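Local coordinates for alpha-glucosidase (Pseudoalteromonas sp. K8, PDB 5HQA), which probably hydrolyses alpha-glucosidic bonds as a calcium-binding family 97 glycoside hydrolase, here with the inhibitor acarbose bound in its active-site pocket, at residues Gly319-Phe323 / Tyr389-Gly393; Gly325-Thr331 / Asn365-Gln369. All blocks are in the same frame, centred on the assembly; numbering follows the deposited sequence.

Contact 1 (Gly319-Phe323 / Tyr389-Gly393). With AC1 (4,6-dideoxy-4-{[(1S,4R,5S,6S)-4,5,6-trihydroxy-3-(hydroxymethyl)cyclohex-2-en-1-yl]amino}-alpha-D-glucopyranose), chain B.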
ATOM      1  N   GLY A 319     -31.203  -2.282  -1.971  1.00 25.15           N
ATOM      2  CA  GLY A 319     -31.437  -2.862  -0.667  1.00 25.38           C
ATOM      3  C   GLY A 319     -30.287  -2.580   0.267  1.00 30.65           C
ATOM      4  O   GLY A 319     -29.963  -1.418   0.533  1.00 35.18           O
ATOM      5  N   ASP A 320     -29.643  -3.634   0.755  1.00 28.53           N
ATOM      6  CA  ASP A 320     -28.463  -3.512   1.604  1.00 27.51           C
ATOM      7  C   ASP A 320     -27.317  -4.184   0.851  1.00 24.90           C
ATOM      8  O   ASP A 320     -27.167  -5.409   0.908  1.00 24.90           O
ATOM      9  CB  ASP A 320     -28.709  -4.146   2.969  1.00 34.43           C
ATOM     10  CG  ASP A 320     -27.663  -3.745   3.996  1.00 49.74           C
ATOM     11  OD1 ASP A 320     -26.568  -3.289   3.590  1.00 51.46           O
ATOM     12  OD2 ASP A 320     -27.936  -3.893   5.210  1.00 56.57           O
ATOM     13  N   TRP A 321     -26.514  -3.390   0.133  1.00 20.68           N
ATOM     14  CA  TRP A 321     -25.555  -3.975  -0.800  1.00 19.37           C
ATOM     15  C   TRP A 321     -24.492  -4.811  -0.094  1.00 19.87           C
ATOM     16  O   TRP A 321     -23.908  -5.696  -0.727  1.00 20.53           O
ATOM     17  CB  TRP A 321     -24.900  -2.883  -1.656  1.00 17.66           C
ATOM     18  CG  TRP A 321     -24.083  -1.887  -0.881  1.00 18.78           C
ATOM     19  CD1 TRP A 321     -24.501  -0.667  -0.426  1.00 20.31           C
ATOM     20  CD2 TRP A 321     -22.714  -2.019  -0.473  1.00 18.92           C
ATOM     21  NE1 TRP A 321     -23.477  -0.033   0.235  1.00 18.99           N
ATOM     22  CE2 TRP A 321     -22.370  -0.842   0.221  1.00 20.48           C
ATOM     23  CE3 TRP A 321     -21.743  -3.015  -0.634  1.00 19.06           C
ATOM     24  CZ2 TRP A 321     -21.101  -0.636   0.762  1.00 21.47           C
ATOM     25  CZ3 TRP A 321     -20.481  -2.806  -0.097  1.00 18.81           C
ATOM     26  CH2 TRP A 321     -20.172  -1.629   0.593  1.00 19.85           C
ATOM     27  N   PHE A 322     -24.233  -4.561   1.200  0.50 19.32           N
ATOM     28  CA  PHE A 322     -23.283  -5.383   1.955  0.50 19.50           C
ATOM     29  C   PHE A 322     -23.656  -6.859   1.900  0.50 18.55           C
ATOM     30  O   PHE A 322     -22.781  -7.725   2.014  0.50 18.21           O
ATOM     31  CB  PHE A 322     -23.207  -4.896   3.416  0.50 19.74           C
ATOM     32  CG  PHE A 322     -22.237  -5.678   4.305  0.50 18.64           C
ATOM     33  CD1 PHE A 322     -22.658  -6.806   5.007  0.50 20.10           C
ATOM     34  CD2 PHE A 322     -20.923  -5.256   4.474  0.50 15.46           C
ATOM     35  CE1 PHE A 322     -21.781  -7.512   5.828  0.50 19.79           C
ATOM     36  CE2 PHE A 322     -20.038  -5.966   5.295  0.50 10.63           C
ATOM     37  CZ  PHE A 322     -20.468  -7.088   5.966  0.50 10.80           C
ATOM     38  N   PHE A 323     -24.940  -7.166   1.705  1.00 18.68           N
ATOM     39  CA  PHE A 323     -25.430  -8.542   1.689  1.00 19.53           C
ATOM     40  C   PHE A 323     -25.733  -9.062   0.291  1.00 19.81           C
ATOM     41  O   PHE A 323     -26.280 -10.159   0.164  1.00 20.31           O
ATOM     42  CB  PHE A 323     -26.686  -8.669   2.560  1.00 25.64           C
ATOM     43  CG  PHE A 323     -26.446  -8.319   3.996  1.00 31.73           C
ATOM     44  CD1 PHE A 323     -25.776  -9.198   4.830  1.00 36.86           C
ATOM     45  CD2 PHE A 323     -26.846  -7.095   4.502  1.00 32.48           C
ATOM     46  CE1 PHE A 323     -25.526  -8.869   6.149  1.00 37.55           C
ATOM     47  CE2 PHE A 323     -26.600  -6.763   5.820  1.00 34.09           C
ATOM     48  CZ  PHE A 323     -25.939  -7.652   6.644  1.00 35.89           C
ATOM     49  N   TYR A 389     -13.894  -5.944  -2.136  1.00 10.66           N
ATOM     50  CA  TYR A 389     -14.137  -7.238  -1.504  1.00 10.79           C
ATOM     51  C   TYR A 389     -14.708  -7.023  -0.100  1.00 12.16           C
ATOM     52  O   TYR A 389     -14.184  -7.511   0.898  1.00 13.20           O
ATOM     53  CB  TYR A 389     -12.847  -8.064  -1.475  1.00  9.85           C
ATOM     54  CG  TYR A 389     -12.299  -8.335  -2.869  1.00 12.69           C
ATOM     55  CD1 TYR A 389     -11.543  -7.378  -3.540  1.00 10.56           C
ATOM     56  CD2 TYR A 389     -12.557  -9.538  -3.519  1.00 11.58           C
ATOM     57  CE1 TYR A 389     -11.067  -7.606  -4.825  1.00 13.20           C
ATOM     58  CE2 TYR A 389     -12.077  -9.782  -4.809  1.00 12.19           C
ATOM     59  CZ  TYR A 389     -11.330  -8.809  -5.451  1.00 14.61           C
ATOM     60  OH  TYR A 389     -10.838  -9.035  -6.725  1.00 14.23           O
ATOM     61  N   VAL A 390     -15.813  -6.282  -0.005  1.00 11.17           N
ATOM     62  CA  VAL A 390     -16.327  -5.889   1.308  1.00 11.38           C
ATOM     63  C   VAL A 390     -16.962  -7.102   1.991  1.00 13.84           C
ATOM     64  O   VAL A 390     -17.996  -7.614   1.555  1.00 12.40           O
ATOM     65  CB  VAL A 390     -17.321  -4.727   1.205  1.00 13.76           C
ATOM     66  CG1 VAL A 390     -17.944  -4.448   2.577  1.00 13.37           C
ATOM     67  CG2 VAL A 390     -16.605  -3.488   0.707  1.00 12.63           C
ATOM     68  N   ALA A 391     -16.337  -7.558   3.072  1.00 13.19           N
ATOM     69  CA  ALA A 391     -16.839  -8.599   3.959  1.00 12.67           C
ATOM     70  C   ALA A 391     -15.954  -8.581   5.198  1.00 11.34           C
ATOM     71  O   ALA A 391     -14.793  -8.163   5.131  1.00 10.51           O
ATOM     72  CB  ALA A 391     -16.812  -9.988   3.298  1.00 11.04           C
ATOM     73  N   ASP A 392     -16.507  -9.031   6.321  1.00 11.29           N
ATOM     74  CA  ASP A 392     -15.720  -9.070   7.546  1.00 10.17           C
ATOM     75  C   ASP A 392     -14.533 -10.017   7.393  1.00 11.90           C
ATOM     76  O   ASP A 392     -14.513 -10.898   6.525  1.00 13.34           O
ATOM     77  CB  ASP A 392     -16.575  -9.524   8.724  1.00 11.74           C
ATOM     78  CG  ASP A 392     -17.543  -8.452   9.200  1.00 20.48           C
ATOM     79  OD1 ASP A 392     -17.606  -7.353   8.582  1.00 18.77           O
ATOM     80  OD2 ASP A 392     -18.251  -8.725  10.197  1.00 18.10           O
ATOM     81  N   GLY A 393     -13.535  -9.820   8.256  1.00 10.19           N
ATOM     82  CA  GLY A 393     -12.388 -10.716   8.319  1.00  9.52           C
ATOM     83  C   GLY A 393     -12.803 -12.180   8.337  1.00 11.26           C
ATOM     84  O   GLY A 393     -13.711 -12.564   9.079  1.00 11.72           O
TER
HETATM   85  C1  AC1 B   3     -17.432  -1.273   5.164  1.00 28.84           C
HETATM   86  O2  AC1 B   3     -15.307  -2.016   5.980  1.00 22.59           O
HETATM   87  C2  AC1 B   3     -16.021  -1.687   4.776  1.00 22.81           C
HETATM   88  C4A AC1 B   3     -16.300   1.911  -1.899  1.00 15.05           C
HETATM   89  C3  AC1 B   3     -15.318  -0.608   3.995  1.00 17.22           C
HETATM   90  O3  AC1 B   3     -13.964  -1.000   3.707  1.00 15.78           O
HETATM   91  C4  AC1 B   3     -16.090  -0.303   2.739  1.00 15.63           C
HETATM   92  N4A AC1 B   3     -15.330   0.538   1.762  1.00 14.18           N
HETATM   93  C5  AC1 B   3     -17.299   0.422   3.311  1.00 23.06           C
HETATM   94  O5  AC1 B   3     -18.132  -0.578   4.033  1.00 25.95           O
HETATM   95  C6  AC1 B   3     -18.156   1.115   2.298  1.00 22.42           C
HETATM   96  C1B AC1 B   3     -15.333   0.023   0.346  1.00 19.62           C
HETATM   97  C2B AC1 B   3     -14.383   1.000  -0.617  1.00 19.86           C
HETATM   98  O2B AC1 B   3     -13.127   1.163   0.041  1.00 13.05           O
HETATM   99  C3B AC1 B   3     -15.031   2.211  -0.915  1.00 18.63           C
HETATM  100  O3B AC1 B   3     -14.174   3.164  -1.592  1.00 17.17           O
HETATM  101  O4  AC1 B   3     -17.046   3.095  -2.106  1.00 14.28           O
HETATM  102  C5B AC1 B   3     -17.173   0.876  -1.396  1.00 14.41           C
HETATM  103  C7B AC1 B   3     -16.627  -0.122  -0.233  1.00 14.01           C
HETATM  104  C6B AC1 B   3     -18.277   0.372  -2.340  1.00 15.74           C
HETATM  105  O6B AC1 B   3     -17.673  -0.412  -3.321  1.00 22.24           O
HETATM  106  O   HOH W   1     -20.296  -8.372   2.861  1.00 18.41           O

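Contact 2 (Gly325-Thr331 / Asn365-Gln369)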
ATOM      1  N   GLY A 325     -23.665  -9.874  -2.299  1.00 19.41           N
ATOM      2  CA  GLY A 325     -22.568 -10.463  -3.056  1.00 17.07           C
ATOM      3  C   GLY A 325     -23.001 -11.535  -4.040  1.00 18.39           C
ATOM      4  O   GLY A 325     -22.381 -11.699  -5.093  1.00 19.57           O
ATOM      5  N   ASP A 326     -24.078 -12.264  -3.728  1.00 19.31           N
ATOM      6  CA  ASP A 326     -24.543 -13.322  -4.619  1.00 19.30           C
ATOM      7  C   ASP A 326     -25.191 -12.789  -5.890  1.00 21.83           C
ATOM      8  O   ASP A 326     -25.256 -13.522  -6.882  1.00 22.38           O
ATOM      9  CB  ASP A 326     -25.568 -14.228  -3.924  1.00 20.55           C
ATOM     10  CG  ASP A 326     -24.990 -15.012  -2.757  1.00 29.21           C
ATOM     11  OD1 ASP A 326     -23.767 -14.927  -2.474  1.00 27.65           O
ATOM     12  OD2 ASP A 326     -25.783 -15.735  -2.119  1.00 31.37           O
ATOM     13  N   VAL A 327     -25.704 -11.558  -5.885  1.00 21.67           N
ATOM     14  CA  VAL A 327     -26.594 -11.108  -6.955  1.00 22.28           C
ATOM     15  C   VAL A 327     -26.013 -10.004  -7.823  1.00 21.96           C
ATOM     16  O   VAL A 327     -26.661  -9.622  -8.809  1.00 22.31           O
ATOM     17  CB  VAL A 327     -27.963 -10.661  -6.403  1.00 25.30           C
ATOM     18  CG1 VAL A 327     -28.655 -11.835  -5.735  1.00 27.05           C
ATOM     19  CG2 VAL A 327     -27.801  -9.494  -5.438  1.00 22.04           C
ATOM     20  N   PHE A 328     -24.837  -9.467  -7.494  1.00 20.32           N
ATOM     21  CA  PHE A 328     -24.207  -8.475  -8.360  1.00 19.09           C
ATOM     22  C   PHE A 328     -24.037  -9.026  -9.770  1.00 19.39           C
ATOM     23  O   PHE A 328     -23.560 -10.149  -9.958  1.00 19.62           O
ATOM     24  CB  PHE A 328     -22.836  -8.077  -7.808  1.00 17.49           C
ATOM     25  CG  PHE A 328     -22.887  -7.066  -6.709  1.00 17.90           C
ATOM     26  CD1 PHE A 328     -23.573  -5.872  -6.877  1.00 19.72           C
ATOM     27  CD2 PHE A 328     -22.237  -7.304  -5.508  1.00 18.58           C
ATOM     28  CE1 PHE A 328     -23.611  -4.923  -5.860  1.00 22.40           C
ATOM     29  CE2 PHE A 328     -22.269  -6.368  -4.484  1.00 20.49           C
ATOM     30  CZ  PHE A 328     -22.960  -5.173  -4.658  1.00 21.02           C
ATOM     31  N   SER A 329     -24.437  -8.235 -10.761  1.00 17.68           N
ATOM     32  CA  SER A 329     -24.053  -8.466 -12.146  1.00 18.71           C
ATOM     33  C   SER A 329     -22.875  -7.564 -12.481  1.00 19.88           C
ATOM     34  O   SER A 329     -22.852  -6.389 -12.100  1.00 19.96           O
ATOM     35  CB  SER A 329     -25.212  -8.177 -13.105  1.00 19.49           C
ATOM     36  OG  SER A 329     -24.778  -8.219 -14.457  1.00 20.15           O
ATOM     37  N   PHE A 330     -21.892  -8.111 -13.188  1.00 16.21           N
ATOM     38  CA  PHE A 330     -20.753  -7.312 -13.611  1.00 15.92           C
ATOM     39  C   PHE A 330     -20.788  -7.009 -15.098  1.00 18.26           C
ATOM     40  O   PHE A 330     -19.798  -6.522 -15.651  1.00 20.88           O
ATOM     41  CB  PHE A 330     -19.457  -8.005 -13.192  1.00 15.37           C
ATOM     42  CG  PHE A 330     -19.367  -8.200 -11.700  1.00 16.81           C
ATOM     43  CD1 PHE A 330     -19.016  -7.141 -10.873  1.00 16.61           C
ATOM     44  CD2 PHE A 330     -19.693  -9.419 -11.121  1.00 16.22           C
ATOM     45  CE1 PHE A 330     -18.960  -7.300  -9.500  1.00 15.88           C
ATOM     46  CE2 PHE A 330     -19.633  -9.589  -9.739  1.00 16.49           C
ATOM     47  CZ  PHE A 330     -19.268  -8.526  -8.929  1.00 16.41           C
ATOM     48  N   THR A 331     -21.924  -7.247 -15.747  1.00 18.12           N
ATOM     49  CA  THR A 331     -22.125  -6.861 -17.136  1.00 20.27           C
ATOM     50  C   THR A 331     -23.378  -6.039 -17.373  1.00 23.72           C
ATOM     51  O   THR A 331     -23.455  -5.370 -18.410  1.00 24.90           O
ATOM     52  CB  THR A 331     -22.198  -8.099 -18.045  1.00 21.37           C
ATOM     53  OG1 THR A 331     -23.179  -9.007 -17.524  1.00 22.57           O
ATOM     54  CG2 THR A 331     -20.853  -8.800 -18.126  1.00 21.30           C
ATOM     55  N   ASN A 365     -19.024 -15.563  -7.504  1.00 17.23           N
ATOM     56  CA  ASN A 365     -19.936 -14.837  -8.380  1.00 16.36           C
ATOM     57  C   ASN A 365     -19.180 -13.868  -9.278  1.00 19.02           C
ATOM     58  O   ASN A 365     -19.557 -13.662 -10.438  1.00 19.02           O
ATOM     59  CB  ASN A 365     -20.980 -14.091  -7.548  1.00 16.55           C
ATOM     60  CG  ASN A 365     -21.930 -13.275  -8.405  1.00 20.24           C
ATOM     61  OD1 ASN A 365     -22.617 -13.814  -9.269  1.00 22.69           O
ATOM     62  ND2 ASN A 365     -21.979 -11.967  -8.167  1.00 19.21           N
ATOM     63  N   TYR A 366     -18.115 -13.254  -8.760  1.00 16.97           N
ATOM     64  CA  TYR A 366     -17.288 -12.384  -9.592  1.00 16.37           C
ATOM     65  C   TYR A 366     -16.492 -13.201 -10.602  1.00 16.61           C
ATOM     66  O   TYR A 366     -16.457 -12.875 -11.793  1.00 19.33           O
ATOM     67  CB  TYR A 366     -16.350 -11.568  -8.704  1.00 15.62           C
ATOM     68  CG  TYR A 366     -15.493 -10.532  -9.411  1.00 16.11           C
ATOM     69  CD1 TYR A 366     -15.929  -9.887 -10.566  1.00 15.94           C
ATOM     70  CD2 TYR A 366     -14.244 -10.190  -8.901  1.00 16.88           C
ATOM     71  CE1 TYR A 366     -15.133  -8.923 -11.198  1.00 14.23           C
ATOM     72  CE2 TYR A 366     -13.451  -9.233  -9.515  1.00 15.72           C
ATOM     73  CZ  TYR A 366     -13.899  -8.605 -10.656  1.00 16.30           C
ATOM     74  OH  TYR A 366     -13.089  -7.668 -11.252  1.00 16.70           O
ATOM     75  N   ARG A 367     -15.852 -14.275 -10.135  1.00 15.70           N
ATOM     76  CA  ARG A 367     -15.000 -15.080 -11.006  1.00 16.64           C
ATOM     77  C   ARG A 367     -15.773 -15.605 -12.212  1.00 19.99           C
ATOM     78  O   ARG A 367     -15.259 -15.601 -13.339  1.00 18.29           O
ATOM     79  CB  ARG A 367     -14.394 -16.232 -10.201  1.00 19.60           C
ATOM     80  CG  ARG A 367     -13.805 -17.350 -11.039  1.00 27.51           C
ATOM     81  CD  ARG A 367     -12.434 -16.995 -11.560  1.00 34.87           C
ATOM     82  NE  ARG A 367     -11.413 -17.145 -10.530  1.00 38.86           N
ATOM     83  CZ  ARG A 367     -10.296 -17.852 -10.664  1.00 29.58           C
ATOM     84  NH1 ARG A 367     -10.027 -18.483 -11.793  1.00 25.70           N
ATOM     85  NH2 ARG A 367      -9.436 -17.907  -9.665  1.00 29.04           N
ATOM     86  N   LYS A 368     -17.019 -16.041 -12.005  1.00 19.51           N
ATOM     87  CA  LYS A 368     -17.755 -16.613 -13.124  1.00 22.73           C
ATOM     88  C   LYS A 368     -18.117 -15.567 -14.166  1.00 22.40           C
ATOM     89  O   LYS A 368     -18.289 -15.921 -15.336  1.00 22.86           O
ATOM     90  CB  LYS A 368     -19.007 -17.348 -12.632  1.00 28.08           C
ATOM     91  CG  LYS A 368     -20.190 -16.480 -12.274  1.00 39.69           C
ATOM     92  CD  LYS A 368     -21.255 -17.303 -11.528  1.00 48.17           C
ATOM     93  CE  LYS A 368     -22.405 -16.427 -11.007  1.00 46.98           C
ATOM     94  NZ  LYS A 368     -22.953 -16.894  -9.687  1.00 43.19           N
ATOM     95  N   GLN A 369     -18.197 -14.292 -13.785  1.00 20.58           N
ATOM     96  CA  GLN A 369     -18.548 -13.221 -14.716  1.00 21.12           C
ATOM     97  C   GLN A 369     -17.342 -12.418 -15.182  1.00 19.14           C
ATOM     98  O   GLN A 369     -17.492 -11.524 -16.020  1.00 20.29           O
ATOM     99  CB  GLN A 369     -19.552 -12.262 -14.075  1.00 19.55           C
ATOM    100  CG  GLN A 369     -20.809 -12.897 -13.548  1.00 20.41           C
ATOM    101  CD  GLN A 369     -21.726 -11.863 -12.937  1.00 22.83           C
ATOM    102  OE1 GLN A 369     -22.143 -10.911 -13.609  1.00 21.15           O
ATOM    103  NE2 GLN A 369     -22.030 -12.023 -11.650  1.00 20.65           N
TER
HETATM  104  O   HOH W   2     -24.401 -16.131  -7.209  1.00 27.80           O
HETATM  105  O   HOH W   3     -22.538 -11.138 -16.247  1.00 27.65           O

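Contact 1 (Gly319-Phe323 / Tyr389-Gly393)
Two loops at the rim of a sugar-binding pocket illustrate how such a wall can be built from a few apolar contacts and a shared water. Along 389-393, Tyr389 meets nothing of 319-323; its backbone N instead donates to Glu437, a calcium ligand. Val390 is the main point of contact. Its CA-to-CB bond aims at the other loop, and CG1 lies 3.6 Å from CD2 of Phe322, while CB stands 3.9 Å from CZ3 of Trp321, at the edge of the indole. The remaining methyl, CG2, reaches C7B of AC1 at 3.5 Å, and Trp321 CZ2 comes within 3.8 Å of C6 of AC1, so valine and tryptophan line the glycan pocket together. Water 1 sits between the two backbones, its oxygen 2.7 Å from Phe322 O and 2.8 Å from Val390 O, and bridges them. Ala391 brushes the Phe322 ring, CA to CE2 at 4.4 Å, and Asp392 OD1 approaches the ring edge at CZ, 3.9 Å away. In the TIM-barrel-type catalytic domain, 389-393 directly follows parallel strand 384-388, whereas 319-323, with its 3-10 turn, belongs to the long loop between strand 307-310 and helix 339-349; Tyr389 packs against helices 363-379 and 413-428.

Contact 2 (Gly325-Thr331 / Asn365-Gln369)
Two side-chain amides converge on a single carbonyl: Asn365 ND2 and Gln369 NE2 each donate to Phe328 O, both at 3.0 Å and nearly straight. Four residues apart, they stand about one turn from each other on the helix and thus face the same loop. Gln369 also accepts through its other amide atom, OE1, from Phe330 N at 2.8 Å, so one glutamine reads an acceptor and a donor of the loop backbone, much as a neighbouring strand would. The same Gln369 NE2 donates to Asn365 O at 3.2 Å, so the amide bonds both across the contact and within its own helix.

Beside this polar patch, the CA-to-CB bond of Phe330 points toward the helix. The edge of Tyr366 meets the face of the Phe330 ring, with centroids 4.8 Å apart and planes at 50°, and Phe330 CE2 approaches Tyr366 CD1 at 3.8 Å. The phenol OH of Tyr366 is engaged by His357 and Asn422. Waters extend the contact: water 2 links Asp326 O (2.8 Å) to Lys368 NZ (3.0 Å), and water 3 links Thr331 OG1 (2.6 Å) to Gln369 OE1 (2.7 Å). The carboxylate of Asp326 bonds to Asn362 and Lys397. On the loop itself, Thr331 N donates to Ser329 OG at 3.3 Å, forming an ST turn; that hydroxyl also accepts from Gln332 N.

The example shows an irregular beta-alpha loop of a TIM-barrel-type domain anchored to the helix following the next strand, 352-358, by amides bonded to backbone atoms of buried Phe328 and Phe330.

How the contacts relate
Contacts 1 and 2 fasten the same long excursion after strand 307-310, at two successive points, and contact 2 is nested within the chain closed by contact 1. Both are partly buried, but none of the touching residues of contact 1 is exposed, whereas contact 2 runs from buried Phe328, Phe330, Asn365 and Tyr366 to exposed Asp326. Contact 1 faces the bound inhibitor and pairs the excursion with another loop; its direct contacts are mainly apolar, with one bridging water. Contact 2 sets it against a helix, through amide-to-backbone hydrogen bonds and an aromatic pair. The two abut where Tyr389 OH lies 3.8 Å from Tyr366 CE2 and Trp321 O lies 4.1 Å from Phe328 CZ.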